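Local coordinates for protein glycoside hydrolase family 43 (Halothermothrix orenii, PDB 4QQS) that has alpha-L-arabinofuranosidase activity and, as a family-43 glycoside hydrolase, probably cleaves O-glycosidic bonds in polysaccharides such as xylan, at residues K249-P254 with P304-Q309; F130-G135 with V199-G204. All blocks are in the same frame, centred on the assembly; numbering follows the deposited sequence.

Contact 1: residues K249-P254 with P304-Q309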
loop_
_atom_site.group_PDB
_atom_site.type_symbol
_atom_site.label_atom_id
_atom_site.label_comp_id
_atom_site.label_asym_id
_atom_site.label_seq_id
_atom_site.Cartn_x
_atom_site.Cartn_y
_atom_site.Cartn_z
ATOM N N LYS A 249 -11.962 17.323 12.217
ATOM C CA LYS A 249 -12.229 16.067 12.910
ATOM C C LYS A 249 -10.942 15.405 13.444
ATOM O O LYS A 249 -10.977 14.271 13.909
ATOM C CB LYS A 249 -12.935 15.090 11.966
ATOM C CG LYS A 249 -14.309 15.521 11.467
ATOM C CD LYS A 249 -14.932 14.419 10.614
ATOM C CE LYS A 249 -16.380 14.687 10.248
ATOM N NZ LYS A 249 -16.928 13.518 9.498
ATOM N N GLY A 250 -9.800 16.082 13.354
ATOM C CA GLY A 250 -8.537 15.504 13.778
ATOM C C GLY A 250 -8.003 14.446 12.828
ATOM O O GLY A 250 -7.223 13.585 13.245
ATOM N N ILE A 251 -8.379 14.541 11.553
ATOM C CA ILE A 251 -7.999 13.563 10.543
ATOM C C ILE A 251 -7.016 14.209 9.573
ATOM O O ILE A 251 -7.392 15.034 8.751
ATOM C CB ILE A 251 -9.224 13.029 9.790
ATOM C CG1 ILE A 251 -10.261 12.431 10.751
ATOM C CG2 ILE A 251 -8.776 11.977 8.779
ATOM C CD1 ILE A 251 -11.590 12.137 10.066
ATOM N N SER A 252 -5.757 13.796 9.662
ATOM C CA SER A 252 -4.654 14.388 8.909
ATOM C C SER A 252 -3.973 13.357 8.018
ATOM O O SER A 252 -3.650 12.255 8.466
ATOM C CB SER A 252 -3.626 14.937 9.899
ATOM O OG SER A 252 -2.497 15.479 9.251
ATOM N N GLY A 253 -3.751 13.720 6.761
ATOM C CA GLY A 253 -2.938 12.909 5.872
ATOM C C GLY A 253 -3.387 11.481 5.585
ATOM O O GLY A 253 -2.578 10.564 5.667
ATOM N N PRO A 254 -4.661 11.264 5.217
ATOM C CA PRO A 254 -5.080 9.891 4.919
ATOM C C PRO A 254 -4.338 9.328 3.712
ATOM O O PRO A 254 -4.304 9.950 2.657
ATOM C CB PRO A 254 -6.576 10.028 4.639
ATOM C CG PRO A 254 -6.737 11.433 4.175
ATOM C CD PRO A 254 -5.721 12.243 4.920
ATOM N N PRO A 304 -13.166 10.576 5.205
ATOM C CA PRO A 304 -12.744 9.787 6.366
ATOM C C PRO A 304 -13.627 10.045 7.579
ATOM O O PRO A 304 -14.046 11.183 7.810
ATOM C CB PRO A 304 -11.331 10.296 6.609
ATOM C CG PRO A 304 -11.396 11.735 6.187
ATOM C CD PRO A 304 -12.299 11.746 4.987
ATOM N N THR A 305 -13.907 8.999 8.351
ATOM C CA THR A 305 -14.767 9.132 9.520
ATOM C C THR A 305 -13.987 9.000 10.817
ATOM O O THR A 305 -12.954 8.334 10.890
ATOM C CB THR A 305 -15.886 8.078 9.550
ATOM O OG1 THR A 305 -15.321 6.777 9.739
ATOM C CG2 THR A 305 -16.721 8.118 8.300
ATOM N N ARG A 306 -14.524 9.647 11.851
ATOM C CA ARG A 306 -14.039 9.508 13.221
ATOM C C ARG A 306 -15.202 9.521 14.196
ATOM O O ARG A 306 -15.102 10.089 15.274
ATOM C CB ARG A 306 -13.104 10.657 13.577
ATOM C CG ARG A 306 -11.765 10.536 12.958
ATOM C CD ARG A 306 -10.972 9.490 13.656
ATOM N NE ARG A 306 -9.738 10.053 14.189
ATOM C CZ ARG A 306 -8.548 9.959 13.602
ATOM N NH1 ARG A 306 -8.400 9.316 12.442
ATOM N NH2 ARG A 306 -7.492 10.500 14.186
ATOM N N SER A 307 -16.307 8.918 13.794
ATOM C CA SER A 307 -17.489 8.784 14.628
ATOM C C SER A 307 -18.009 7.374 14.408
ATOM O O SER A 307 -17.614 6.723 13.452
ATOM C CB SER A 307 -18.544 9.804 14.221
ATOM O OG SER A 307 -18.893 9.657 12.857
ATOM N N PRO A 308 -18.892 6.891 15.286
ATOM C CA PRO A 308 -19.350 5.504 15.155
ATOM C C PRO A 308 -20.022 5.192 13.813
ATOM O O PRO A 308 -20.937 5.913 13.395
ATOM C CB PRO A 308 -20.348 5.364 16.306
ATOM C CG PRO A 308 -19.886 6.356 17.308
ATOM C CD PRO A 308 -19.400 7.522 16.516
ATOM N N GLN A 309 -19.572 4.117 13.175
ATOM C CA GLN A 309 -20.090 3.676 11.885
ATOM C C GLN A 309 -20.591 2.254 12.025
ATOM O O GLN A 309 -20.073 1.507 12.847
ATOM C CB GLN A 309 -18.983 3.670 10.832
ATOM C CG GLN A 309 -18.293 4.991 10.632
ATOM C CD GLN A 309 -19.207 6.059 10.106
ATOM O OE1 GLN A 309 -19.888 5.877 9.093
ATOM N NE2 GLN A 309 -19.235 7.196 10.792
HETATM O O HOH W 1 -16.871 11.235 11.372
HETATM O O HOH W 2 -15.682 12.814 6.661
#
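Ile-251 is the buried side chain at the heart of this meeting between two loops. Its CG2 crosses obliquely onto the rigid apolar ring of Pro-304, a residue preceded by a cis peptide bond, and lies 3.7 Å from CG. Its CG1 runs tip to tip into Arg-306, only 3.3 Å from Arg-306 CG, tight for carbon against carbon, while CD1 touches both residues. The arginine chain bends at chi2 (-75°) and again at chi3 (-122°), which brings one guanidinium face over Ile-251 CG1. Gly-250, with phi at +74°, forms a G1 beta bulge with Ile-251, and its lack of a side chain suits that backbone.

The opposite end is loose and wet. Lys-249 extends along the surface, its NZ still 4.1 Å from Pro-304 O, and water fills in. One water accepts from Lys-249 NZ and donates to Pro-304 O at 2.6 Å; another joins NZ, Arg-306 N and Ser-307 OG.

An alanine at Arg-306, lacking the CG that abuts Ile-251 and the NH1 weakly bonded to Thr-274 OG1, would probably leave Ile-251 less well packed.

Gly-250 O and Arg-306 NH2 are 3.2 Å apart but too poorly angled to bond; the two loops therefore meet directly by van der Waals packing, and their polar links pass through water.

Contact 2: residues F130-G135 with V199-G204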
loop_
_atom_site.group_PDB
_atom_site.type_symbol
_atom_site.label_atom_id
_atom_site.label_comp_id
_atom_site.label_asym_id
_atom_site.label_seq_id
_atom_site.Cartn_x
_atom_site.Cartn_y
_atom_site.Cartn_z
ATOM N N PHE A 130 -0.537 -7.366 -8.324
ATOM C CA PHE A 130 -1.925 -7.544 -8.731
ATOM C C PHE A 130 -2.017 -8.780 -9.608
ATOM O O PHE A 130 -1.330 -8.867 -10.619
ATOM C CB PHE A 130 -2.378 -6.305 -9.519
ATOM C CG PHE A 130 -3.700 -6.477 -10.224
ATOM C CD1 PHE A 130 -4.885 -6.554 -9.517
ATOM C CD2 PHE A 130 -3.750 -6.574 -11.599
ATOM C CE1 PHE A 130 -6.098 -6.720 -10.182
ATOM C CE2 PHE A 130 -4.940 -6.738 -12.252
ATOM C CZ PHE A 130 -6.117 -6.812 -11.546
ATOM N N ILE A 131 -2.860 -9.728 -9.212
ATOM C CA ILE A 131 -3.114 -10.911 -10.010
ATOM C C ILE A 131 -4.451 -10.702 -10.734
ATOM O O ILE A 131 -5.500 -10.591 -10.101
ATOM C CB ILE A 131 -3.160 -12.199 -9.142
ATOM C CG1 ILE A 131 -1.908 -12.329 -8.261
ATOM C CG2 ILE A 131 -3.326 -13.423 -10.027
ATOM C CD1 ILE A 131 -0.605 -12.337 -9.002
ATOM N N ASP A 132 -4.418 -10.621 -12.061
ATOM C CA ASP A 132 -5.640 -10.374 -12.823
ATOM C C ASP A 132 -6.527 -11.622 -12.842
ATOM O O ASP A 132 -6.124 -12.712 -12.433
ATOM C CB ASP A 132 -5.279 -9.926 -14.240
ATOM C CG ASP A 132 -6.353 -9.079 -14.906
ATOM O OD1 ASP A 132 -7.470 -8.927 -14.363
ATOM O OD2 ASP A 132 -6.058 -8.578 -16.004
ATOM N N GLN A 133 -7.749 -11.449 -13.321
ATOM C CA GLN A 133 -8.715 -12.536 -13.354
ATOM C C GLN A 133 -8.203 -13.733 -14.155
ATOM O O GLN A 133 -8.512 -14.878 -13.826
ATOM C CB GLN A 133 -10.039 -12.048 -13.924
ATOM C CG GLN A 133 -10.811 -11.153 -12.984
ATOM C CD GLN A 133 -12.100 -10.657 -13.601
ATOM O OE1 GLN A 133 -12.129 -10.258 -14.770
ATOM N NE2 GLN A 133 -13.179 -10.689 -12.827
ATOM N N ASP A 134 -7.409 -13.468 -15.192
ATOM C CA ASP A 134 -6.838 -14.528 -16.016
ATOM C C ASP A 134 -5.588 -15.147 -15.403
ATOM O O ASP A 134 -5.008 -16.036 -15.998
ATOM C CB ASP A 134 -6.562 -14.030 -17.448
ATOM C CG ASP A 134 -5.404 -13.037 -17.540
ATOM O OD1 ASP A 134 -4.828 -12.631 -16.510
ATOM O OD2 ASP A 134 -5.079 -12.629 -18.681
ATOM N N GLY A 135 -5.199 -14.695 -14.212
ATOM C CA GLY A 135 -4.062 -15.250 -13.500
ATOM C C GLY A 135 -2.719 -14.598 -13.783
ATOM O O GLY A 135 -1.709 -15.007 -13.201
ATOM N N VAL A 199 -4.279 -1.813 -6.737
ATOM C CA VAL A 199 -5.149 -1.974 -7.901
ATOM C C VAL A 199 -6.323 -2.913 -7.609
ATOM O O VAL A 199 -6.148 -4.004 -7.063
ATOM C CB VAL A 199 -4.334 -2.486 -9.112
ATOM C CG1 VAL A 199 -5.233 -2.792 -10.321
ATOM C CG2 VAL A 199 -3.274 -1.449 -9.482
ATOM N N ILE A 200 -7.520 -2.476 -7.992
ATOM C CA ILE A 200 -8.723 -3.310 -7.974
ATOM C C ILE A 200 -9.363 -3.279 -9.357
ATOM O O ILE A 200 -9.155 -2.367 -10.148
ATOM C CB ILE A 200 -9.727 -2.885 -6.865
ATOM C CG1 ILE A 200 -10.219 -1.449 -7.075
ATOM C CG2 ILE A 200 -9.089 -3.079 -5.496
ATOM C CD1 ILE A 200 -11.216 -0.975 -6.020
ATOM N N LYS A 201 -10.159 -4.300 -9.631
ATOM C CA LYS A 201 -10.844 -4.430 -10.910
ATOM C C LYS A 201 -12.342 -4.328 -10.669
ATOM O O LYS A 201 -12.861 -4.856 -9.683
ATOM C CB LYS A 201 -10.484 -5.771 -11.567
ATOM C CG LYS A 201 -10.883 -5.891 -13.034
ATOM C CD LYS A 201 -10.424 -7.216 -13.618
ATOM C CE LYS A 201 -10.625 -7.294 -15.118
ATOM N NZ LYS A 201 -10.071 -8.559 -15.667
ATOM N N HIS A 202 -13.039 -3.638 -11.558
ATOM C CA HIS A 202 -14.473 -3.463 -11.430
ATOM C C HIS A 202 -15.067 -3.289 -12.818
ATOM O O HIS A 202 -14.649 -2.411 -13.570
ATOM C CB HIS A 202 -14.777 -2.243 -10.562
ATOM C CG HIS A 202 -16.238 -2.030 -10.314
ATOM N ND1 HIS A 202 -16.976 -1.069 -10.971
ATOM C CD2 HIS A 202 -17.100 -2.664 -9.485
ATOM C CE1 HIS A 202 -18.230 -1.121 -10.558
ATOM N NE2 HIS A 202 -18.331 -2.077 -9.653
ATOM N N GLU A 203 -16.020 -4.157 -13.148
ATOM C CA GLU A 203 -16.753 -4.088 -14.411
ATOM C C GLU A 203 -15.802 -3.973 -15.605
ATOM O O GLU A 203 -16.011 -3.181 -16.525
ATOM C CB GLU A 203 -17.788 -2.950 -14.381
ATOM C CG GLU A 203 -18.918 -3.191 -13.370
ATOM C CD GLU A 203 -19.997 -2.102 -13.348
ATOM O OE1 GLU A 203 -19.954 -1.170 -14.182
ATOM O OE2 GLU A 203 -20.898 -2.180 -12.481
ATOM N N GLY A 204 -14.748 -4.777 -15.571
ATOM C CA GLY A 204 -13.838 -4.889 -16.692
ATOM C C GLY A 204 -12.744 -3.840 -16.762
ATOM O O GLY A 204 -11.870 -3.945 -17.613
#
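Phe-130 and Val-199 cross at about a right angle, with a valine methyl over the aromatic face. Val-199 CG1, anti to its backbone N (chi1 175°), sits over the centre of the Phe-130 ring, 3.9 Å from the centroid. At 12° off the ring normal this is a well-centred CH-pi contact. The phenyl CG is likewise anti to the backbone N, which swings the ring toward strand 191-202. Its opposite face, nearer the rim, is approached by the backbone N of Asp-132. Flat phenylalanine and beta-branched valine suit this buried place, where Tyr-140 touches both.

The two strands, 124-131 and 191-202, belong to successive blades of the five-bladed beta-propeller, and both segments include the strand ends where the chain turns back into a hairpin; Asp-132 to Gly-135 is a type I turn. Farther back, strand 124-131 carries Asp-126, the predicted pKa modulator, and strand 191-202 carries Glu-195, the predicted proton donor.

Beyond the apolar pair, Lys-201 runs out fully extended, and Asp-132 and Gln-133 each cross it at about a right angle. Its NZ forms a salt bridge with Asp-132 OD1 (2.9 Å), on the syn lone pair, and a hydrogen bond to Gln-133 OE1 (2.8 Å), whose donor stands 38° out of the carbonyl plane. Asp-132 OD1 also accepts from Gln-133 N at 2.7 Å, which fixes the carboxylate against its own turn. Tyr-206 OH hydrogen-bonds both Asp-132 OD2 and Lys-201 NZ, so the ammonium is gripped by three oxygens, and the paired charges would probably keep the aspartate ionised.

In the fold
Contact 2 comes first along the chain and closes before contact 1 opens. Their centres lie 29 Å apart and their nearest atoms about 15 Å, so neither touches the other. Contact 2 joins the far ends of strands 124-131 and 191-202, which the order of the strands places in the third and fourth blades and which probably bring catalytic residues to the active site. Contact 1 belongs to the final blade: the loop 249-254 leads into its first strand, 257-261, and the segment 304-309 follows its last, 298-302. One contact thus packs blade against blade, while the other brings together the chain entering and leaving a blade. Near that exit, Gln-309 pairs through its backbone with Tyr-5, linking the two ends of the chain.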